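Local coordinates for protein anti-restriction endonuclease (Enterobacteria phage T4, PDB 3WX4) that inhibits the host McrA restriction endonuclease during infection and, as a DNA mimic, blocks DNA binding by the bacterial histone-like protein H-NS, at residues Val9-Glu19 with Ala58-Ala66; Glu35-Asn44 with Thr77-Tyr85. All coordinates share one frame; numbering follows the deposited sequence.

Interaction 1: residues Val9-Glu19 with Ala58-Ala66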
loop_
_atom_site.group_PDB
_atom_site.type_symbol
_atom_site.label_atom_id
_atom_site.label_comp_id
_atom_site.label_asym_id
_atom_site.label_seq_id
_atom_site.Cartn_x
_atom_site.Cartn_y
_atom_site.Cartn_z
ATOM N N VAL A 9 -12.427 1.837 -0.676
ATOM C CA VAL A 9 -12.851 0.940 0.377
ATOM C C VAL A 9 -11.724 0.343 1.209
ATOM O O VAL A 9 -10.705 -0.068 0.666
ATOM C CB VAL A 9 -13.686 -0.210 -0.225
ATOM C CG1 VAL A 9 -14.205 -1.125 0.890
ATOM C CG2 VAL A 9 -14.888 0.394 -1.021
ATOM N N GLN A 10 -11.905 0.308 2.526
ATOM C CA GLN A 10 -10.931 -0.340 3.428
ATOM C C GLN A 10 -11.713 -1.536 4.004
ATOM O O GLN A 10 -12.764 -1.333 4.607
ATOM C CB GLN A 10 -10.515 0.594 4.575
ATOM C CG GLN A 10 -9.815 -0.152 5.730
ATOM C CD GLN A 10 -9.307 0.781 6.853
ATOM O OE1 GLN A 10 -9.430 0.464 8.057
ATOM N NE2 GLN A 10 -8.715 1.906 6.468
ATOM N N TYR A 11 -11.231 -2.768 3.823
ATOM C CA TYR A 11 -11.956 -3.932 4.302
ATOM C C TYR A 11 -11.422 -4.398 5.655
ATOM O O TYR A 11 -10.255 -4.159 5.951
ATOM C CB TYR A 11 -11.777 -5.101 3.331
ATOM C CG TYR A 11 -12.350 -4.833 1.972
ATOM C CD1 TYR A 11 -13.686 -5.086 1.715
ATOM C CD2 TYR A 11 -11.584 -4.232 0.970
ATOM C CE1 TYR A 11 -14.269 -4.734 0.481
ATOM C CE2 TYR A 11 -12.163 -3.881 -0.264
ATOM C CZ TYR A 11 -13.515 -4.137 -0.481
ATOM O OH TYR A 11 -14.155 -3.730 -1.647
ATOM N N THR A 12 -12.284 -5.050 6.444
ATOM C CA THR A 12 -11.865 -5.655 7.703
ATOM C C THR A 12 -11.955 -7.135 7.399
ATOM O O THR A 12 -13.040 -7.677 7.123
ATOM C CB THR A 12 -12.791 -5.306 8.850
ATOM O OG1 THR A 12 -12.662 -3.926 9.129
ATOM C CG2 THR A 12 -12.415 -6.091 10.086
ATOM N N PHE A 13 -10.808 -7.784 7.384
ATOM C CA PHE A 13 -10.737 -9.196 7.085
ATOM C C PHE A 13 -10.449 -9.927 8.397
ATOM O O PHE A 13 -9.446 -9.631 9.041
ATOM C CB PHE A 13 -9.590 -9.428 6.089
ATOM C CG PHE A 13 -9.495 -10.832 5.598
ATOM C CD1 PHE A 13 -8.275 -11.507 5.614
ATOM C CD2 PHE A 13 -10.625 -11.491 5.097
ATOM C CE1 PHE A 13 -8.159 -12.811 5.148
ATOM C CE2 PHE A 13 -10.544 -12.801 4.614
ATOM C CZ PHE A 13 -9.301 -13.483 4.634
ATOM N N LYS A 14 -11.321 -10.852 8.798
ATOM C CA LYS A 14 -11.112 -11.611 10.028
ATOM C C LYS A 14 -10.437 -12.895 9.690
ATOM O O LYS A 14 -10.884 -13.620 8.801
ATOM C CB LYS A 14 -12.445 -11.917 10.696
ATOM C CG LYS A 14 -12.377 -12.739 11.993
ATOM C CD LYS A 14 -13.794 -12.670 12.644
ATOM C CE LYS A 14 -14.000 -13.751 13.648
ATOM N NZ LYS A 14 -15.427 -13.831 14.005
ATOM N N ILE A 15 -9.336 -13.195 10.368
ATOM C CA ILE A 15 -8.657 -14.418 10.092
ATOM C C ILE A 15 -8.882 -15.235 11.327
ATOM O O ILE A 15 -8.206 -15.066 12.361
ATOM C CB ILE A 15 -7.166 -14.167 9.776
ATOM C CG1 ILE A 15 -7.052 -13.250 8.563
ATOM C CG2 ILE A 15 -6.471 -15.466 9.479
ATOM C CD1 ILE A 15 -5.610 -12.897 8.171
ATOM N N ASP A 16 -9.889 -16.109 11.256
ATOM C CA ASP A 16 -10.241 -16.944 12.409
ATOM C C ASP A 16 -9.089 -17.669 13.149
ATOM O O ASP A 16 -8.992 -17.595 14.393
ATOM C CB ASP A 16 -11.245 -18.021 11.991
ATOM C CG ASP A 16 -12.598 -17.437 11.467
ATOM O OD1 ASP A 16 -12.934 -16.225 11.678
ATOM O OD2 ASP A 16 -13.339 -18.252 10.848
ATOM N N ILE A 17 -8.250 -18.400 12.416
ATOM C CA ILE A 17 -7.209 -19.145 13.091
ATOM C C ILE A 17 -6.223 -18.227 13.838
ATOM O O ILE A 17 -5.651 -18.642 14.860
ATOM C CB ILE A 17 -6.457 -20.095 12.136
ATOM C CG1 ILE A 17 -5.808 -21.190 12.950
ATOM C CG2 ILE A 17 -5.390 -19.348 11.297
ATOM C CD1 ILE A 17 -5.349 -22.426 12.117
ATOM N N LEU A 18 -6.049 -16.995 13.358
ATOM C CA LEU A 18 -5.109 -16.067 14.051
ATOM C C LEU A 18 -5.786 -15.501 15.263
ATOM O O LEU A 18 -5.125 -15.299 16.305
ATOM C CB LEU A 18 -4.643 -14.906 13.151
ATOM C CG LEU A 18 -3.498 -15.337 12.208
ATOM C CD1 LEU A 18 -3.293 -14.212 11.145
ATOM C CD2 LEU A 18 -2.177 -15.643 13.003
ATOM N N GLU A 19 -7.097 -15.211 15.143
ATOM C CA GLU A 19 -7.819 -14.714 16.313
ATOM C C GLU A 19 -7.760 -15.791 17.415
ATOM O O GLU A 19 -7.544 -15.479 18.591
ATOM C CB GLU A 19 -9.288 -14.433 15.999
ATOM C CG GLU A 19 -10.106 -14.073 17.235
ATOM C CD GLU A 19 -11.561 -13.776 16.908
ATOM O OE1 GLU A 19 -12.150 -14.626 16.169
ATOM O OE2 GLU A 19 -12.081 -12.735 17.379
ATOM N N ALA A 58 -8.058 -8.382 17.709
ATOM C CA ALA A 58 -6.877 -9.184 17.381
ATOM C C ALA A 58 -7.336 -10.241 16.364
ATOM O O ALA A 58 -8.464 -10.761 16.471
ATOM C CB ALA A 58 -6.316 -9.864 18.645
ATOM N N GLY A 59 -6.467 -10.611 15.420
ATOM C CA GLY A 59 -6.902 -11.551 14.397
ATOM C C GLY A 59 -7.641 -10.899 13.216
ATOM O O GLY A 59 -7.934 -11.591 12.210
ATOM N N TYR A 60 -7.991 -9.613 13.318
ATOM C CA TYR A 60 -8.647 -8.905 12.214
ATOM C C TYR A 60 -7.595 -8.000 11.592
ATOM O O TYR A 60 -6.755 -7.460 12.305
ATOM C CB TYR A 60 -9.735 -7.938 12.645
ATOM C CG TYR A 60 -10.866 -8.433 13.507
ATOM C CD1 TYR A 60 -10.979 -9.770 13.907
ATOM C CD2 TYR A 60 -11.843 -7.538 13.918
ATOM C CE1 TYR A 60 -12.064 -10.187 14.704
ATOM C CE2 TYR A 60 -12.896 -7.941 14.688
ATOM C CZ TYR A 60 -12.995 -9.262 15.073
ATOM O OH TYR A 60 -14.097 -9.598 15.813
ATOM N N PHE A 61 -7.685 -7.777 10.281
ATOM C CA PHE A 61 -6.718 -6.924 9.549
ATOM C C PHE A 61 -7.443 -5.922 8.694
ATOM O O PHE A 61 -8.524 -6.253 8.191
ATOM C CB PHE A 61 -5.857 -7.798 8.648
ATOM C CG PHE A 61 -5.004 -8.725 9.414
ATOM C CD1 PHE A 61 -3.699 -8.367 9.726
ATOM C CD2 PHE A 61 -5.544 -9.901 9.956
ATOM C CE1 PHE A 61 -2.934 -9.160 10.580
ATOM C CE2 PHE A 61 -4.802 -10.714 10.821
ATOM C CZ PHE A 61 -3.478 -10.335 11.141
ATOM N N TYR A 62 -6.917 -4.707 8.558
ATOM C CA TYR A 62 -7.573 -3.786 7.627
ATOM C C TYR A 62 -6.903 -4.146 6.307
ATOM O O TYR A 62 -5.743 -4.601 6.298
ATOM C CB TYR A 62 -7.383 -2.302 7.970
ATOM C CG TYR A 62 -5.947 -1.784 8.019
ATOM C CD1 TYR A 62 -5.235 -1.559 6.850
ATOM C CD2 TYR A 62 -5.320 -1.514 9.247
ATOM C CE1 TYR A 62 -3.928 -1.081 6.874
ATOM C CE2 TYR A 62 -4.006 -1.045 9.310
ATOM C CZ TYR A 62 -3.309 -0.828 8.113
ATOM O OH TYR A 62 -2.008 -0.393 8.076
ATOM N N VAL A 63 -7.630 -4.002 5.194
ATOM C CA VAL A 63 -7.061 -4.356 3.888
ATOM C C VAL A 63 -7.545 -3.281 2.906
ATOM O O VAL A 63 -8.750 -2.977 2.872
ATOM C CB VAL A 63 -7.562 -5.732 3.415
ATOM C CG1 VAL A 63 -7.000 -6.049 2.053
ATOM C CG2 VAL A 63 -7.102 -6.816 4.366
ATOM N N ILE A 64 -6.606 -2.657 2.200
ATOM C CA ILE A 64 -6.907 -1.631 1.215
ATOM C C ILE A 64 -6.196 -2.007 -0.089
ATOM O O ILE A 64 -4.965 -1.902 -0.205
ATOM C CB ILE A 64 -6.423 -0.235 1.663
ATOM C CG1 ILE A 64 -7.042 0.116 3.015
ATOM C CG2 ILE A 64 -6.912 0.866 0.653
ATOM C CD1 ILE A 64 -6.309 1.251 3.743
ATOM N N PRO A 65 -6.969 -2.474 -1.085
ATOM C CA PRO A 65 -6.434 -2.874 -2.394
ATOM C C PRO A 65 -6.185 -1.631 -3.223
ATOM O O PRO A 65 -6.876 -0.613 -3.037
ATOM C CB PRO A 65 -7.559 -3.750 -2.964
ATOM C CG PRO A 65 -8.776 -3.033 -2.484
ATOM C CD PRO A 65 -8.422 -2.709 -1.017
ATOM N N ALA A 66 -5.163 -1.684 -4.087
ATOM C CA ALA A 66 -4.851 -0.526 -4.949
ATOM C C ALA A 66 -5.971 -0.464 -6.000
ATOM O O ALA A 66 -6.629 -1.468 -6.235
ATOM C CB ALA A 66 -3.480 -0.724 -5.651
#

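Interaction 2: residues Glu35-Asn44 with Thr77-Tyr85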
loop_
_atom_site.group_PDB
_atom_site.type_symbol
_atom_site.label_atom_id
_atom_site.label_comp_id
_atom_site.label_asym_id
_atom_site.label_seq_id
_atom_site.Cartn_x
_atom_site.Cartn_y
_atom_site.Cartn_z
ATOM N N GLU A 35 5.416 -10.552 11.329
ATOM C CA GLU A 35 6.199 -11.063 10.206
ATOM C C GLU A 35 5.256 -11.196 9.021
ATOM O O GLU A 35 5.629 -10.892 7.884
ATOM C CB GLU A 35 6.816 -12.418 10.498
ATOM C CG GLU A 35 7.587 -12.955 9.296
ATOM C CD GLU A 35 8.189 -14.345 9.504
ATOM O OE1 GLU A 35 9.393 -14.402 9.809
ATOM O OE2 GLU A 35 7.486 -15.399 9.360
ATOM N N LEU A 36 4.008 -11.590 9.289
ATOM C CA LEU A 36 3.039 -11.738 8.221
ATOM C C LEU A 36 2.823 -10.428 7.466
ATOM O O LEU A 36 2.886 -10.364 6.202
ATOM C CB LEU A 36 1.712 -12.273 8.781
ATOM C CG LEU A 36 0.521 -12.288 7.817
ATOM C CD1 LEU A 36 0.764 -13.358 6.757
ATOM C CD2 LEU A 36 -0.782 -12.638 8.616
ATOM N N VAL A 37 2.567 -9.369 8.212
ATOM C CA VAL A 37 2.331 -8.058 7.642
ATOM C C VAL A 37 3.583 -7.560 6.932
ATOM O O VAL A 37 3.521 -6.963 5.868
ATOM C CB VAL A 37 1.925 -7.054 8.774
ATOM C CG1 VAL A 37 1.950 -5.634 8.264
ATOM C CG2 VAL A 37 0.465 -7.418 9.242
ATOM N N GLU A 38 4.736 -7.815 7.514
ATOM C CA GLU A 38 5.950 -7.320 6.880
ATOM C C GLU A 38 6.202 -8.036 5.548
ATOM O O GLU A 38 6.513 -7.383 4.538
ATOM C CB GLU A 38 7.130 -7.535 7.810
ATOM C CG GLU A 38 8.440 -7.079 7.198
ATOM C CD GLU A 38 9.538 -7.242 8.196
ATOM O OE1 GLU A 38 9.441 -6.607 9.276
ATOM O OE2 GLU A 38 10.464 -8.036 7.915
ATOM N N GLU A 39 6.062 -9.357 5.546
ATOM C CA GLU A 39 6.290 -10.130 4.332
ATOM C C GLU A 39 5.266 -9.833 3.264
ATOM O O GLU A 39 5.630 -9.799 2.084
ATOM C CB GLU A 39 6.348 -11.650 4.599
ATOM C CG GLU A 39 7.691 -12.075 5.209
ATOM C CD GLU A 39 7.880 -13.613 5.344
ATOM O OE1 GLU A 39 8.967 -14.025 5.877
ATOM O OE2 GLU A 39 6.952 -14.385 4.938
ATOM N N LEU A 40 4.008 -9.628 3.637
ATOM C CA LEU A 40 2.989 -9.309 2.632
ATOM C C LEU A 40 3.331 -7.975 1.972
ATOM O O LEU A 40 3.160 -7.806 0.760
ATOM C CB LEU A 40 1.586 -9.251 3.243
ATOM C CG LEU A 40 0.991 -10.640 3.601
ATOM C CD1 LEU A 40 -0.237 -10.455 4.528
ATOM C CD2 LEU A 40 0.586 -11.425 2.296
ATOM N N HIS A 41 3.815 -7.026 2.756
ATOM C CA HIS A 41 4.193 -5.743 2.194
ATOM C C HIS A 41 5.464 -5.836 1.357
ATOM O O HIS A 41 5.610 -5.124 0.362
ATOM C CB HIS A 41 4.395 -4.709 3.302
ATOM C CG HIS A 41 3.109 -4.169 3.831
ATOM N ND1 HIS A 41 2.969 -3.685 5.116
ATOM C CD2 HIS A 41 1.899 -4.025 3.235
ATOM C CE1 HIS A 41 1.727 -3.260 5.285
ATOM N NE2 HIS A 41 1.056 -3.454 4.158
ATOM N N LEU A 42 6.383 -6.700 1.738
ATOM C CA LEU A 42 7.613 -6.753 0.973
ATOM C C LEU A 42 7.420 -7.416 -0.380
ATOM O O LEU A 42 8.030 -7.007 -1.363
ATOM C CB LEU A 42 8.728 -7.455 1.772
ATOM C CG LEU A 42 9.332 -6.625 2.928
ATOM C CD1 LEU A 42 10.347 -7.454 3.723
ATOM C CD2 LEU A 42 10.039 -5.356 2.381
ATOM N N GLU A 43 6.510 -8.377 -0.442
ATOM C CA GLU A 43 6.270 -9.154 -1.662
ATOM C C GLU A 43 5.067 -8.805 -2.483
ATOM O O GLU A 43 4.763 -9.476 -3.471
ATOM C CB GLU A 43 6.217 -10.605 -1.255
ATOM C CG GLU A 43 7.254 -10.788 -0.193
ATOM C CD GLU A 43 8.057 -12.016 -0.369
ATOM O OE1 GLU A 43 7.609 -13.067 0.164
ATOM O OE2 GLU A 43 9.119 -11.917 -1.060
ATOM N N ASN A 44 4.363 -7.756 -2.092
ATOM C CA ASN A 44 3.176 -7.408 -2.830
ATOM C C ASN A 44 3.085 -5.926 -2.835
ATOM O O ASN A 44 3.173 -5.293 -1.774
ATOM C CB ASN A 44 1.951 -7.998 -2.140
ATOM C CG ASN A 44 1.980 -9.497 -2.119
ATOM O OD1 ASN A 44 1.549 -10.151 -3.088
ATOM N ND2 ASN A 44 2.510 -10.069 -1.027
ATOM N N THR A 77 -4.142 -14.329 -1.386
ATOM C CA THR A 77 -2.721 -14.181 -1.168
ATOM C C THR A 77 -2.459 -14.177 0.357
ATOM O O THR A 77 -1.555 -14.843 0.844
ATOM C CB THR A 77 -2.221 -12.871 -1.784
ATOM O OG1 THR A 77 -2.411 -12.911 -3.205
ATOM C CG2 THR A 77 -0.704 -12.672 -1.509
ATOM N N ILE A 78 -3.251 -13.408 1.087
ATOM C CA ILE A 78 -3.058 -13.342 2.545
ATOM C C ILE A 78 -3.155 -14.762 3.125
ATOM O O ILE A 78 -2.279 -15.200 3.872
ATOM C CB ILE A 78 -4.120 -12.427 3.184
ATOM C CG1 ILE A 78 -3.890 -10.972 2.765
ATOM C CG2 ILE A 78 -4.072 -12.548 4.757
ATOM C CD1 ILE A 78 -5.070 -10.101 3.087
ATOM N N MET A 79 -4.188 -15.513 2.742
ATOM C CA MET A 79 -4.337 -16.854 3.293
ATOM C C MET A 79 -3.225 -17.786 2.944
ATOM O O MET A 79 -2.869 -18.635 3.751
ATOM C CB MET A 79 -5.690 -17.460 2.933
ATOM C CG MET A 79 -6.846 -16.637 3.474
ATOM S SD MET A 79 -6.650 -16.429 5.356
ATOM C CE MET A 79 -6.492 -18.150 5.821
ATOM N N ILE A 80 -2.646 -17.658 1.746
ATOM C CA ILE A 80 -1.512 -18.531 1.414
ATOM C C ILE A 80 -0.387 -18.322 2.439
ATOM O O ILE A 80 0.240 -19.267 2.913
ATOM C CB ILE A 80 -0.963 -18.225 -0.020
ATOM C CG1 ILE A 80 -1.866 -18.910 -1.059
ATOM C CG2 ILE A 80 0.461 -18.741 -0.164
ATOM C CD1 ILE A 80 -1.781 -18.294 -2.477
ATOM N N TYR A 81 -0.104 -17.063 2.747
ATOM C CA TYR A 81 0.937 -16.759 3.732
ATOM C C TYR A 81 0.523 -17.263 5.099
ATOM O O TYR A 81 1.334 -17.824 5.804
ATOM C CB TYR A 81 1.173 -15.252 3.806
ATOM C CG TYR A 81 1.975 -14.733 2.650
ATOM C CD1 TYR A 81 3.319 -14.397 2.810
ATOM C CD2 TYR A 81 1.373 -14.518 1.405
ATOM C CE1 TYR A 81 4.059 -13.836 1.754
ATOM C CE2 TYR A 81 2.087 -13.969 0.349
ATOM C CZ TYR A 81 3.427 -13.624 0.527
ATOM O OH TYR A 81 4.119 -13.024 -0.497
ATOM N N VAL A 82 -0.743 -17.075 5.470
ATOM C CA VAL A 82 -1.211 -17.550 6.789
ATOM C C VAL A 82 -1.078 -19.075 6.913
ATOM O O VAL A 82 -0.526 -19.598 7.900
ATOM C CB VAL A 82 -2.710 -17.108 7.072
ATOM C CG1 VAL A 82 -3.265 -17.849 8.366
ATOM C CG2 VAL A 82 -2.787 -15.595 7.199
ATOM N N HIS A 83 -1.537 -19.810 5.891
ATOM C CA HIS A 83 -1.460 -21.274 5.969
ATOM C C HIS A 83 -0.053 -21.762 6.124
ATOM O O HIS A 83 0.201 -22.830 6.713
ATOM C CB HIS A 83 -2.087 -21.922 4.738
ATOM C CG HIS A 83 -3.553 -21.691 4.647
ATOM N ND1 HIS A 83 -4.401 -21.940 5.708
ATOM C CD2 HIS A 83 -4.328 -21.222 3.639
ATOM C CE1 HIS A 83 -5.639 -21.628 5.353
ATOM N NE2 HIS A 83 -5.622 -21.190 4.107
ATOM N N ASP A 84 0.888 -20.997 5.594
ATOM C CA ASP A 84 2.260 -21.430 5.701
ATOM C C ASP A 84 2.760 -21.553 7.145
ATOM O O ASP A 84 3.668 -22.334 7.398
ATOM C CB ASP A 84 3.174 -20.496 4.920
ATOM C CG ASP A 84 4.568 -21.086 4.757
ATOM O OD1 ASP A 84 4.646 -22.201 4.174
ATOM O OD2 ASP A 84 5.565 -20.470 5.223
ATOM N N TYR A 85 2.192 -20.790 8.095
ATOM C CA TYR A 85 2.626 -20.935 9.493
ATOM C C TYR A 85 2.085 -22.223 10.133
ATOM O O TYR A 85 2.524 -22.627 11.216
ATOM C CB TYR A 85 2.167 -19.740 10.330
ATOM C CG TYR A 85 2.913 -18.482 9.994
ATOM C CD1 TYR A 85 4.167 -18.223 10.572
ATOM C CD2 TYR A 85 2.413 -17.586 9.061
ATOM C CE1 TYR A 85 4.896 -17.106 10.219
ATOM C CE2 TYR A 85 3.151 -16.435 8.686
ATOM C CZ TYR A 85 4.400 -16.212 9.278
ATOM O OH TYR A 85 5.162 -15.117 8.898
HETATM O O HOH W 1 4.882 -14.475 6.349
#

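Interaction 1: residues Val9-Glu19 with Ala58-Ala66
Y60 and F61 bury the most surface in this antiparallel pair, followed by Y11 and V63; strand 9-14 runs beside 60-65. On one face of the sheet, in the non-hydrogen-bonded pair with K14, the Y60 ring lies alongside the lysine chain and points the same way. K14 is extended from a CG anti to its backbone N (chi1 179°), which brings its methylenes alongside the CD1-CE1 side of Y60, with CD 3.7 Å from CE1 of Y60. E19 also runs beside Y60 from the start of the next helix, its carboxylate plane turned 65° from the ring; OE2 comes only as near as a van der Waals contact. CG2 of T12 touches Y60 on the CD2 side.

F61 leaves by the other face. The side chains of I15 and F61 cross at about a right angle, CD1 of I15 lying 3.5 Å from both CD2 and CE2 of F61, and CD1 of L18 reaches CE2 of F61 at 3.8 Å. On this same face, F13 CB touches V63 CG2, and P65 CD comes in at the edge of the Y11 ring, 4.0 Å from CE2 of Y11.

Two hydrogen-bonded pairs, Y11 with V63 and F13 with F61, hold the strands. Y11 N to V63 O is 2.7 Å and nearly straight (167°), while the return bond from V63 N to Y11 O is more bent. Beyond them, I15 N at the helix N-cap donates to O of G59, whose CA approaches CA of E19 to 3.8 Å.

Strand 47-51 continues the sheet beyond 60-65, and Q10-F13 pair with a strand of the second subunit, so the sheet crosses the dimer interface. Helix 71-84 covers Y11, F13 and V63; helix 26-43 covers F61 and L18.

Interaction 2: residues Glu35-Asn44 with Thr77-Tyr85
Knobs-into-holes packing joins the two helices: the side chain of Y81 is the knob, set into a hole formed by L36, E39, L40 and E43. The short helical segments run roughly antiparallel, 134° between their directions, with axes 10.6 Å apart at closest approach. L40 and Y81 run past one another head to tail, and CD2 of L40 lies over one face of the ring as a CH-pi contact, 3.5 Å from the centroid of Y81. L36 comes in at the root of the knob, its CD1 3.5 Å from CB of Y81, and its other branch, CD2, rests on CG2 of V82. CD1 of L40 meanwhile turns to CG1 of I78.

The phenol end has polar company. With CG beside the backbone N (chi1 -63°), N44 folds its amide back to the helix, where ND2 donates to O of L40 over 3.0 Å, in the carbonyl plane and on a lone pair. The same ND2 makes a weak, long bond of 3.4 Å to OH of Y81, and CB of E43 also touches that hydroxyl.

One turn further on, Y85 donates through OH to OE2 of E35, modelled so short that its exact length is doubtful. A water donates both to OE2 of E39 (2.5 Å) and to OH of Y85 (2.6 Å), bridging E39 to the hydroxyl that E35 meets directly, so Y85 OH engages two glutamates one turn apart. D84 adds another acid along this rim, which is consistent with the negative surface expected of a DNA mimic.

On the inner side the pair rests on the sheet and its connections: L40 and I78 lie against I49 of strand 47-51, I78 also meets F13 of strand 2-14, and helix 16-24 presses L18 on L36 and I17 on V82.

Interactions 1 and 2 are the sheet side and the helix side of one alpha+beta core, their centres about 12 Å apart. Their segments alternate along the chain: helix 16-24 is followed by helix 26-43, and strand 60-65 by helix 71-84. The seam is apolar: CD1 of I15 lies 3.8 Å from CG2 of I78, CD1 of L18 is 3.9 Å from CD2 of L36, and CG2 of I17 is 3.9 Å from CG1 of V82. Those CD1 atoms of I15 and L18 also touch F61 within interaction 1. Interaction 1 carries the sheet into the second subunit; interaction 2 touches that subunit through H41, on its N45, and carries exposed acids E35, E43 and D84.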